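Local structure of fiber (Bovine adenovirus 4, 4UE0) at residues 33-38 with 115-120; 23-28 with 61-66; 74-79 with 109-114. The protein forms the trimeric head domain at the end of the adenoviral fibre, a capsid protein that probably attaches the virus to a host-cell receptor. One frame throughout, in Å; residues are numbered along the deposited sequence.

Contact 1 (33-38 with 115-120); sequences RYIYIL and TASITR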
loop_
_atom_site.group_PDB
_atom_site.type_symbol
_atom_site.label_atom_id
_atom_site.label_comp_id
_atom_site.label_asym_id
_atom_site.label_seq_id
_atom_site.Cartn_x
_atom_site.Cartn_y
_atom_site.Cartn_z
ATOM N N ARG A 33 20.496 6.183 2.847
ATOM C CA ARG A 33 19.425 7.004 2.303
ATOM C C ARG A 33 18.564 7.597 3.430
ATOM O O ARG A 33 18.620 7.122 4.579
ATOM C CB ARG A 33 18.536 6.147 1.384
ATOM C CG ARG A 33 17.876 4.945 2.074
ATOM C CD ARG A 33 16.762 4.351 1.196
ATOM N NE ARG A 33 16.144 3.142 1.759
ATOM C CZ ARG A 33 14.998 2.587 1.344
ATOM N NH1 ARG A 33 14.276 3.125 0.380
ATOM N NH2 ARG A 33 14.555 1.471 1.934
ATOM N N TYR A 34 17.789 8.641 3.118
ATOM C CA TYR A 34 16.656 9.031 3.976
ATOM C C TYR A 34 15.400 8.622 3.250
ATOM O O TYR A 34 15.292 8.818 2.048
ATOM C CB TYR A 34 16.614 10.535 4.273
ATOM C CG TYR A 34 17.547 10.966 5.359
ATOM C CD1 TYR A 34 18.842 10.460 5.436
ATOM C CD2 TYR A 34 17.143 11.888 6.307
ATOM C CE1 TYR A 34 19.710 10.866 6.427
ATOM C CE2 TYR A 34 17.998 12.304 7.312
ATOM C CZ TYR A 34 19.280 11.785 7.371
ATOM O OH TYR A 34 20.160 12.181 8.366
ATOM N N ILE A 35 14.467 8.047 3.996
ATOM C CA ILE A 35 13.142 7.721 3.476
ATOM C C ILE A 35 12.123 8.682 4.108
ATOM O O ILE A 35 12.124 8.899 5.326
ATOM C CB ILE A 35 12.724 6.289 3.802
ATOM C CG1 ILE A 35 13.848 5.319 3.499
ATOM C CG2 ILE A 35 11.490 5.933 3.007
ATOM C CD1 ILE A 35 13.598 3.930 4.062
ATOM N N TYR A 36 11.289 9.254 3.243
ATOM C CA TYR A 36 10.227 10.183 3.623
ATOM C C TYR A 36 8.918 9.487 3.311
ATOM O O TYR A 36 8.652 9.157 2.156
ATOM C CB TYR A 36 10.341 11.487 2.840
ATOM C CG TYR A 36 11.646 12.177 3.108
ATOM C CD1 TYR A 36 11.785 12.986 4.209
ATOM C CD2 TYR A 36 12.750 11.969 2.294
ATOM C CE1 TYR A 36 12.991 13.595 4.514
ATOM C CE2 TYR A 36 13.967 12.583 2.577
ATOM C CZ TYR A 36 14.073 13.400 3.690
ATOM O OH TYR A 36 15.257 14.014 3.982
ATOM N N ILE A 37 8.116 9.241 4.346
ATOM C CA ILE A 37 6.865 8.485 4.234
ATOM C C ILE A 37 5.705 9.412 4.583
ATOM O O ILE A 37 5.740 10.108 5.607
ATOM C CB ILE A 37 6.880 7.247 5.156
ATOM C CG1 ILE A 37 7.915 6.233 4.656
ATOM C CG2 ILE A 37 5.513 6.590 5.224
ATOM C CD1 ILE A 37 8.397 5.264 5.706
ATOM N N LEU A 38 4.678 9.376 3.743
ATOM C CA LEU A 38 3.425 10.070 4.005
ATOM C C LEU A 38 2.297 9.067 3.862
ATOM O O LEU A 38 2.191 8.409 2.827
ATOM C CB LEU A 38 3.198 11.216 3.009
ATOM C CG LEU A 38 1.927 12.040 3.207
ATOM C CD1 LEU A 38 1.872 12.717 4.565
ATOM C CD2 LEU A 38 1.783 13.080 2.101
ATOM N N THR A 115 -0.333 5.159 1.033
ATOM C CA THR A 115 0.973 5.516 1.510
ATOM C C THR A 115 1.879 5.888 0.345
ATOM O O THR A 115 1.883 5.195 -0.656
ATOM C CB THR A 115 1.700 4.343 2.245
ATOM O OG1 THR A 115 0.961 3.938 3.399
ATOM C CG2 THR A 115 3.124 4.764 2.672
ATOM N N ALA A 116 2.664 6.932 0.533
ATOM C CA ALA A 116 3.667 7.376 -0.427
ATOM C C ALA A 116 5.033 7.318 0.218
ATOM O O ALA A 116 5.173 7.523 1.433
ATOM C CB ALA A 116 3.396 8.806 -0.884
ATOM N N SER A 117 6.079 7.078 -0.573
ATOM C CA SER A 117 7.442 7.001 -0.054
ATOM C C SER A 117 8.406 7.582 -1.078
ATOM O O SER A 117 8.371 7.179 -2.250
ATOM C CB SER A 117 7.852 5.503 0.154
ATOM O OG SER A 117 9.233 5.385 0.480
ATOM N N ILE A 118 9.257 8.496 -0.605
ATOM C CA ILE A 118 10.356 9.046 -1.386
ATOM C C ILE A 118 11.658 8.702 -0.678
ATOM O O ILE A 118 11.776 8.888 0.527
ATOM C CB ILE A 118 10.215 10.567 -1.537
ATOM C CG1 ILE A 118 9.111 10.911 -2.513
ATOM C CG2 ILE A 118 11.519 11.181 -2.044
ATOM C CD1 ILE A 118 8.763 12.379 -2.604
ATOM N N THR A 119 12.637 8.236 -1.450
ATOM C CA THR A 119 14.006 8.103 -0.953
ATOM C C THR A 119 14.907 9.207 -1.494
ATOM O O THR A 119 14.907 9.487 -2.694
ATOM C CB THR A 119 14.594 6.754 -1.380
ATOM O OG1 THR A 119 13.923 5.733 -0.657
ATOM C CG2 THR A 119 16.099 6.696 -1.135
ATOM N N ARG A 120 15.672 9.833 -0.597
ATOM C CA ARG A 120 16.770 10.738 -0.979
ATOM C C ARG A 120 18.087 10.052 -0.627
ATOM O O ARG A 120 18.281 9.600 0.514
ATOM C CB ARG A 120 16.653 12.061 -0.238
ATOM C CG ARG A 120 17.927 12.904 -0.267
ATOM C CD ARG A 120 17.832 14.183 0.569
ATOM N NE ARG A 120 18.173 13.978 1.979
ATOM C CZ ARG A 120 18.419 14.965 2.842
ATOM N NH1 ARG A 120 18.366 16.247 2.455
ATOM N NH2 ARG A 120 18.725 14.676 4.106
#
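Four flat groups lie along the pairing of 33-38 with 115-120. NH2 of R120 sits over one face of the Y34 ring, 3.9 Å above its plane and offset toward the rim; the cation-pi geometry is long, so any attraction is weak. One face of the R120 guanidinium receives OH of Y36, whose ring stands steeply to it (81° between planes) and has CB of R120 at its edge. The bend of R120 at chi3 (86°) turns its tip back toward both tyrosines. On the sheet face of I35 and T119, the R33 guanidinium carries CD1 of I35 over its centre, while NH1 donates in plane to OG1 of T119 (2.8 Å). The CD of R33 rests on CG2 of T119 at 3.4 Å.

Between these two sets of side chains runs a regular antiparallel ladder: Y34, Y36 and L38 form hydrogen-bonded pairs with R120, I118 and A116, all six backbone bonds nearly straight. Both S117 and T119 also bond through their hydroxyls to S41 of the second subunit, so their face is a trimer interface. Strand 34-40 is flanked by 19-29 on its other edge, and F70 of strand 70-77 packs against Y36, A116 and I118.

Contact 2 (23-28 with 61-66); sequences LGWQII and ESIFVM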
loop_
_atom_site.group_PDB
_atom_site.type_symbol
_atom_site.label_atom_id
_atom_site.label_comp_id
_atom_site.label_asym_id
_atom_site.label_seq_id
_atom_site.Cartn_x
_atom_site.Cartn_y
_atom_site.Cartn_z
ATOM N N LEU A 23 -3.481 12.184 8.434
ATOM C CA LEU A 23 -2.163 11.969 7.833
ATOM C C LEU A 23 -1.129 11.590 8.866
ATOM O O LEU A 23 -1.154 12.094 9.990
ATOM C CB LEU A 23 -1.703 13.227 7.122
ATOM C CG LEU A 23 -2.622 13.754 6.023
ATOM C CD1 LEU A 23 -2.209 15.168 5.603
ATOM C CD2 LEU A 23 -2.575 12.807 4.848
ATOM N N GLY A 24 -0.242 10.702 8.464
ATOM C CA GLY A 24 0.926 10.345 9.245
ATOM C C GLY A 24 2.141 10.555 8.396
ATOM O O GLY A 24 2.094 10.438 7.164
ATOM N N TRP A 25 3.247 10.876 9.027
ATOM C CA TRP A 25 4.502 11.048 8.314
ATOM C C TRP A 25 5.637 10.451 9.114
ATOM O O TRP A 25 5.555 10.331 10.359
ATOM C CB TRP A 25 4.761 12.533 8.010
ATOM C CG TRP A 25 4.868 13.394 9.242
ATOM C CD1 TRP A 25 3.852 14.102 9.865
ATOM C CD2 TRP A 25 6.044 13.621 10.019
ATOM N NE1 TRP A 25 4.348 14.741 10.974
ATOM C CE2 TRP A 25 5.686 14.461 11.092
ATOM C CE3 TRP A 25 7.371 13.193 9.914
ATOM C CZ2 TRP A 25 6.621 14.889 12.064
ATOM C CZ3 TRP A 25 8.302 13.612 10.881
ATOM C CH2 TRP A 25 7.923 14.455 11.934
ATOM N N GLN A 26 6.683 10.036 8.391
ATOM C CA GLN A 26 7.902 9.507 9.021
ATOM C C GLN A 26 9.113 9.889 8.182
ATOM O O GLN A 26 9.047 9.969 6.943
ATOM C CB GLN A 26 7.898 7.967 9.189
ATOM C CG GLN A 26 6.579 7.294 9.534
ATOM C CD GLN A 26 6.552 5.826 9.109
ATOM O OE1 GLN A 26 5.529 5.310 8.635
ATOM N NE2 GLN A 26 7.690 5.151 9.258
ATOM N N ILE A 27 10.220 10.137 8.871
ATOM C CA ILE A 27 11.530 10.290 8.247
ATOM C C ILE A 27 12.390 9.176 8.844
ATOM O O ILE A 27 12.562 9.099 10.059
ATOM C CB ILE A 27 12.167 11.662 8.499
ATOM C CG1 ILE A 27 11.234 12.745 7.989
ATOM C CG2 ILE A 27 13.540 11.732 7.821
ATOM C CD1 ILE A 27 11.716 14.160 8.270
ATOM N N ILE A 28 12.911 8.330 7.971
ATOM C CA ILE A 28 13.766 7.242 8.382
ATOM C C ILE A 28 15.167 7.505 7.831
ATOM O O ILE A 28 15.408 7.304 6.664
ATOM C CB ILE A 28 13.206 5.893 7.901
ATOM C CG1 ILE A 28 11.773 5.692 8.419
ATOM C CG2 ILE A 28 14.111 4.763 8.360
ATOM C CD1 ILE A 28 11.008 4.606 7.711
ATOM N N GLU A 61 5.646 19.542 7.369
ATOM C CA GLU A 61 6.435 20.262 6.401
ATOM C C GLU A 61 7.816 19.606 6.248
ATOM O O GLU A 61 8.423 19.736 5.183
ATOM C CB GLU A 61 6.620 21.715 6.792
ATOM C CG GLU A 61 5.493 22.666 6.441
ATOM C CD GLU A 61 5.898 24.112 6.666
ATOM O OE1 GLU A 61 6.145 24.467 7.834
ATOM O OE2 GLU A 61 5.986 24.885 5.693
ATOM N N SER A 62 8.312 18.931 7.303
ATOM C CA SER A 62 9.681 18.401 7.316
ATOM C C SER A 62 9.926 17.293 6.296
ATOM O O SER A 62 11.089 16.992 6.009
ATOM C CB SER A 62 10.087 17.957 8.742
ATOM O OG SER A 62 9.474 16.742 9.195
ATOM N N ILE A 63 8.869 16.682 5.751
ATOM C CA ILE A 63 9.074 15.588 4.818
ATOM C C ILE A 63 9.148 16.087 3.367
ATOM O O ILE A 63 9.434 15.298 2.446
ATOM C CB ILE A 63 8.006 14.461 4.951
ATOM C CG1 ILE A 63 6.620 14.924 4.467
ATOM C CG2 ILE A 63 7.957 13.895 6.367
ATOM C CD1 ILE A 63 5.635 13.810 4.289
ATOM N N PHE A 64 8.865 17.373 3.148
ATOM C CA PHE A 64 8.865 17.933 1.792
ATOM C C PHE A 64 10.217 18.554 1.485
ATOM O O PHE A 64 10.367 19.760 1.391
ATOM C CB PHE A 64 7.712 18.940 1.583
ATOM C CG PHE A 64 6.340 18.300 1.612
ATOM C CD1 PHE A 64 5.716 18.050 2.825
ATOM C CD2 PHE A 64 5.677 17.908 0.436
ATOM C CE1 PHE A 64 4.479 17.477 2.886
ATOM C CE2 PHE A 64 4.428 17.315 0.504
ATOM C CZ PHE A 64 3.837 17.091 1.732
ATOM N N VAL A 65 11.205 17.683 1.340
ATOM C CA VAL A 65 12.590 18.077 1.128
ATOM C C VAL A 65 12.919 18.057 -0.350
ATOM O O VAL A 65 13.735 18.846 -0.811
ATOM C CB VAL A 65 13.535 17.111 1.881
ATOM C CG1 VAL A 65 14.980 17.245 1.420
ATOM C CG2 VAL A 65 13.425 17.352 3.381
ATOM N N MET A 66 12.319 17.129 -1.084
ATOM C CA MET A 66 12.641 16.953 -2.489
ATOM C C MET A 66 11.760 17.859 -3.342
ATOM O O MET A 66 10.660 18.277 -2.920
ATOM C CB MET A 66 12.461 15.479 -2.908
ATOM C CG MET A 66 13.282 14.473 -2.098
ATOM S SD MET A 66 15.081 14.752 -2.072
ATOM C CE MET A 66 15.601 13.984 -3.612
#
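Apolar packing carries most of the contact between strand residues 23-28 and the loop 61-66. The side chain of I63 points at the strand, and its CG2 branch does the touching: it lies 3.7 Å from CE3 of W25, obliquely to the indole, and 3.8 Å from CG1 of I27. With CG1 of I63 in the crowded position between backbone N and carbonyl carbon (chi1 70°), CG2 falls beside the backbone N and meets both strand side chains. The other branch of I63 ends near the base of the W25 side chain, CD1 lying 4.0 Å from CB of the tryptophan.

The one polar side chain in the packing is S62. Its OG lies over a face of the W25 indole, 3.7 Å from CZ3, and 3.5 Å from CD1 of I27. This hydroxyl is hydrogen-bonded to the carbonyl O of G59, one turn back in the chain, so its contacts with the tryptophan and isoleucine are van der Waals in kind.

Backbone bonding shapes the loop itself. A type I beta turn from E61 to F64, closed by F64 N to E61 O at 3.1 Å, presents S62 and I63 together to the strand.

Strand 19-29 runs between 8-16 and 34-40 in its sheet, with I27 touching R8 and Y36 on those neighbours; the loop follows helix 58-61 and leads on to strand 70-77, whose F70 meets the F64 ring edge-to-face.

Contact 3 (74-79 with 109-114); sequences CTQQLP and IMVSAW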
loop_
_atom_site.group_PDB
_atom_site.type_symbol
_atom_site.label_atom_id
_atom_site.label_comp_id
_atom_site.label_asym_id
_atom_site.label_seq_id
_atom_site.Cartn_x
_atom_site.Cartn_y
_atom_site.Cartn_z
ATOM N N CYS A 74 -5.168 5.540 -4.676
ATOM C CA CYS A 74 -6.226 5.061 -3.817
ATOM C C CYS A 74 -7.400 4.664 -4.661
ATOM O O CYS A 74 -7.396 4.869 -5.882
ATOM C CB CYS A 74 -6.590 6.129 -2.773
ATOM S SG CYS A 74 -7.314 7.610 -3.459
ATOM N N THR A 75 -8.433 4.092 -4.029
ATOM C CA THR A 75 -9.608 3.638 -4.755
ATOM C C THR A 75 -10.887 4.002 -4.018
ATOM O O THR A 75 -10.902 4.259 -2.823
ATOM C CB THR A 75 -9.603 2.111 -4.987
ATOM O OG1 THR A 75 -9.796 1.417 -3.745
ATOM C CG2 THR A 75 -8.323 1.636 -5.689
ATOM N N GLN A 76 -11.962 3.968 -4.798
ATOM C CA GLN A 76 -13.325 3.892 -4.260
ATOM C C GLN A 76 -14.078 2.767 -4.975
ATOM O O GLN A 76 -13.852 2.501 -6.153
ATOM C CB GLN A 76 -14.116 5.181 -4.486
ATOM C CG GLN A 76 -13.610 6.357 -3.681
ATOM C CD GLN A 76 -14.424 7.588 -3.970
ATOM O OE1 GLN A 76 -14.527 8.031 -5.119
ATOM N NE2 GLN A 76 -15.055 8.147 -2.945
ATOM N N GLN A 77 -14.948 2.111 -4.230
ATOM C CA GLN A 77 -15.828 1.073 -4.757
ATOM C C GLN A 77 -17.189 1.683 -4.982
ATOM O O GLN A 77 -17.835 2.146 -4.041
ATOM C CB GLN A 77 -15.903 -0.075 -3.777
ATOM C CG GLN A 77 -16.827 -1.190 -4.214
ATOM C CD GLN A 77 -16.762 -2.392 -3.329
ATOM O OE1 GLN A 77 -15.697 -2.836 -2.969
ATOM N NE2 GLN A 77 -17.912 -2.948 -3.008
ATOM N N LEU A 78 -17.583 1.715 -6.253
ATOM C CA LEU A 78 -18.819 2.372 -6.658
ATOM C C LEU A 78 -20.010 1.488 -6.339
ATOM O O LEU A 78 -19.863 0.301 -6.074
ATOM C CB LEU A 78 -18.758 2.718 -8.133
ATOM C CG LEU A 78 -17.997 3.984 -8.506
ATOM C CD1 LEU A 78 -17.062 4.554 -7.457
ATOM C CD2 LEU A 78 -17.237 3.736 -9.794
ATOM N N PRO A 79 -21.210 2.070 -6.336
ATOM C CA PRO A 79 -22.374 1.270 -5.959
ATOM C C PRO A 79 -22.588 -0.013 -6.789
ATOM O O PRO A 79 -23.103 -0.997 -6.254
ATOM C CB PRO A 79 -23.531 2.238 -6.161
ATOM C CG PRO A 79 -22.925 3.584 -5.939
ATOM C CD PRO A 79 -21.559 3.487 -6.543
ATOM N N ILE A 109 -18.643 7.844 -0.412
ATOM C CA ILE A 109 -18.085 6.528 -0.581
ATOM C C ILE A 109 -16.675 6.552 0.006
ATOM O O ILE A 109 -15.894 7.469 -0.248
ATOM C CB ILE A 109 -18.032 6.126 -2.084
ATOM C CG1 ILE A 109 -19.442 6.028 -2.645
ATOM C CG2 ILE A 109 -17.242 4.824 -2.240
ATOM C CD1 ILE A 109 -19.486 5.633 -4.100
ATOM N N MET A 110 -16.333 5.531 0.778
ATOM C CA MET A 110 -15.036 5.484 1.407
ATOM C C MET A 110 -13.895 5.427 0.382
ATOM O O MET A 110 -13.987 4.725 -0.615
ATOM C CB MET A 110 -14.936 4.260 2.318
ATOM C CG MET A 110 -13.798 4.345 3.320
ATOM S SD MET A 110 -14.023 5.580 4.636
ATOM C CE MET A 110 -15.348 4.812 5.550
ATOM N N VAL A 111 -12.824 6.146 0.666
ATOM C CA VAL A 111 -11.581 6.134 -0.112
ATOM C C VAL A 111 -10.587 5.305 0.685
ATOM O O VAL A 111 -10.435 5.515 1.896
ATOM C CB VAL A 111 -11.035 7.548 -0.320
ATOM C CG1 VAL A 111 -9.725 7.531 -1.076
ATOM C CG2 VAL A 111 -12.038 8.431 -1.052
ATOM N N SER A 112 -9.899 4.371 0.006
ATOM C CA SER A 112 -8.923 3.540 0.705
ATOM C C SER A 112 -7.721 4.343 1.224
ATOM O O SER A 112 -7.341 5.361 0.665
ATOM C CB SER A 112 -8.432 2.431 -0.209
ATOM O OG SER A 112 -7.906 2.934 -1.421
ATOM N N ALA A 113 -7.129 3.851 2.324
ATOM C CA ALA A 113 -5.901 4.382 2.844
ATOM C C ALA A 113 -4.784 4.239 1.804
ATOM O O ALA A 113 -4.751 3.313 1.000
ATOM C CB ALA A 113 -5.520 3.625 4.093
ATOM N N TRP A 114 -3.829 5.152 1.871
ATOM C CA TRP A 114 -2.696 5.136 0.947
ATOM C C TRP A 114 -1.443 5.530 1.660
ATOM O O TRP A 114 -1.449 6.172 2.702
ATOM C CB TRP A 114 -2.949 6.047 -0.272
ATOM C CG TRP A 114 -3.329 7.465 0.043
ATOM C CD1 TRP A 114 -4.585 7.975 0.067
ATOM C CD2 TRP A 114 -2.448 8.570 0.321
ATOM N NE1 TRP A 114 -4.549 9.310 0.325
ATOM C CE2 TRP A 114 -3.249 9.694 0.514
ATOM C CE3 TRP A 114 -1.059 8.703 0.449
ATOM C CZ2 TRP A 114 -2.714 10.934 0.859
ATOM C CZ3 TRP A 114 -0.540 9.919 0.821
ATOM C CH2 TRP A 114 -1.369 11.020 1.015
HETATM O O HOH W 1 -15.010 2.327 -1.268
#
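S112 grips the backbone of T75 at two points: its OG accepts from T75 N at 2.9 Å, and its own N donates to T75 O at 3.0 Å, in the carbonyl plane. The hydroxyl of S112 stands between its backbone N and carbonyl carbon (chi1 55°), which brings it to the T75 amide. Further along, NE2 of Q76 donates to I109 O (2.9 Å) from well above that carbonyl's plane, while its OE1 accepts from the backbone N of E106; the extended side chain thus ties two points of the loop to the strand. A water accepts from Q77 N and donates to M110 O, bridging the backbones.

Outward from these bonds, CG1 of V111 presses on SG of C74 at 3.4 Å, and CG2 crosses the Q76 side chain obliquely. The CB of C74 approaches CD1 of W114 obliquely. At the far end I109 puts CG2 against Q77 O (3.3 Å) and CD1 against CD of P79.

T75 OG1 is hydrogen-bonded to Y71 OH of the third subunit, which also packs on S112. The S112-T75 join, part of the trimer interface, ties an outer strand of one four-stranded antiparallel sheet of the beta sandwich to the loop entering the other.

In the fold
Contacts 1 and 2 are close neighbours, their centres about 7 Å apart, because strands 19-29 and 34-40 follow each other in the chain and pair in the same sheet: I35 O lies 2.8 Å from I28 N, and CD1 of I37 packs on CD1 of I28. Contact 3 stands apart, its centre about 23 Å from that of contact 1 and 24 Å from that of contact 2. Yet 109-114 runs directly into 115-120, and W114 touches L38, so contact 3 passes into contact 1 along one continuous chain. Contacts 2 and 3 lie on opposite sides of the chain's centre. Contact 1 meets the second subunit, contacts 2 and 3 the third, so together they reach both neighbours in the trimer.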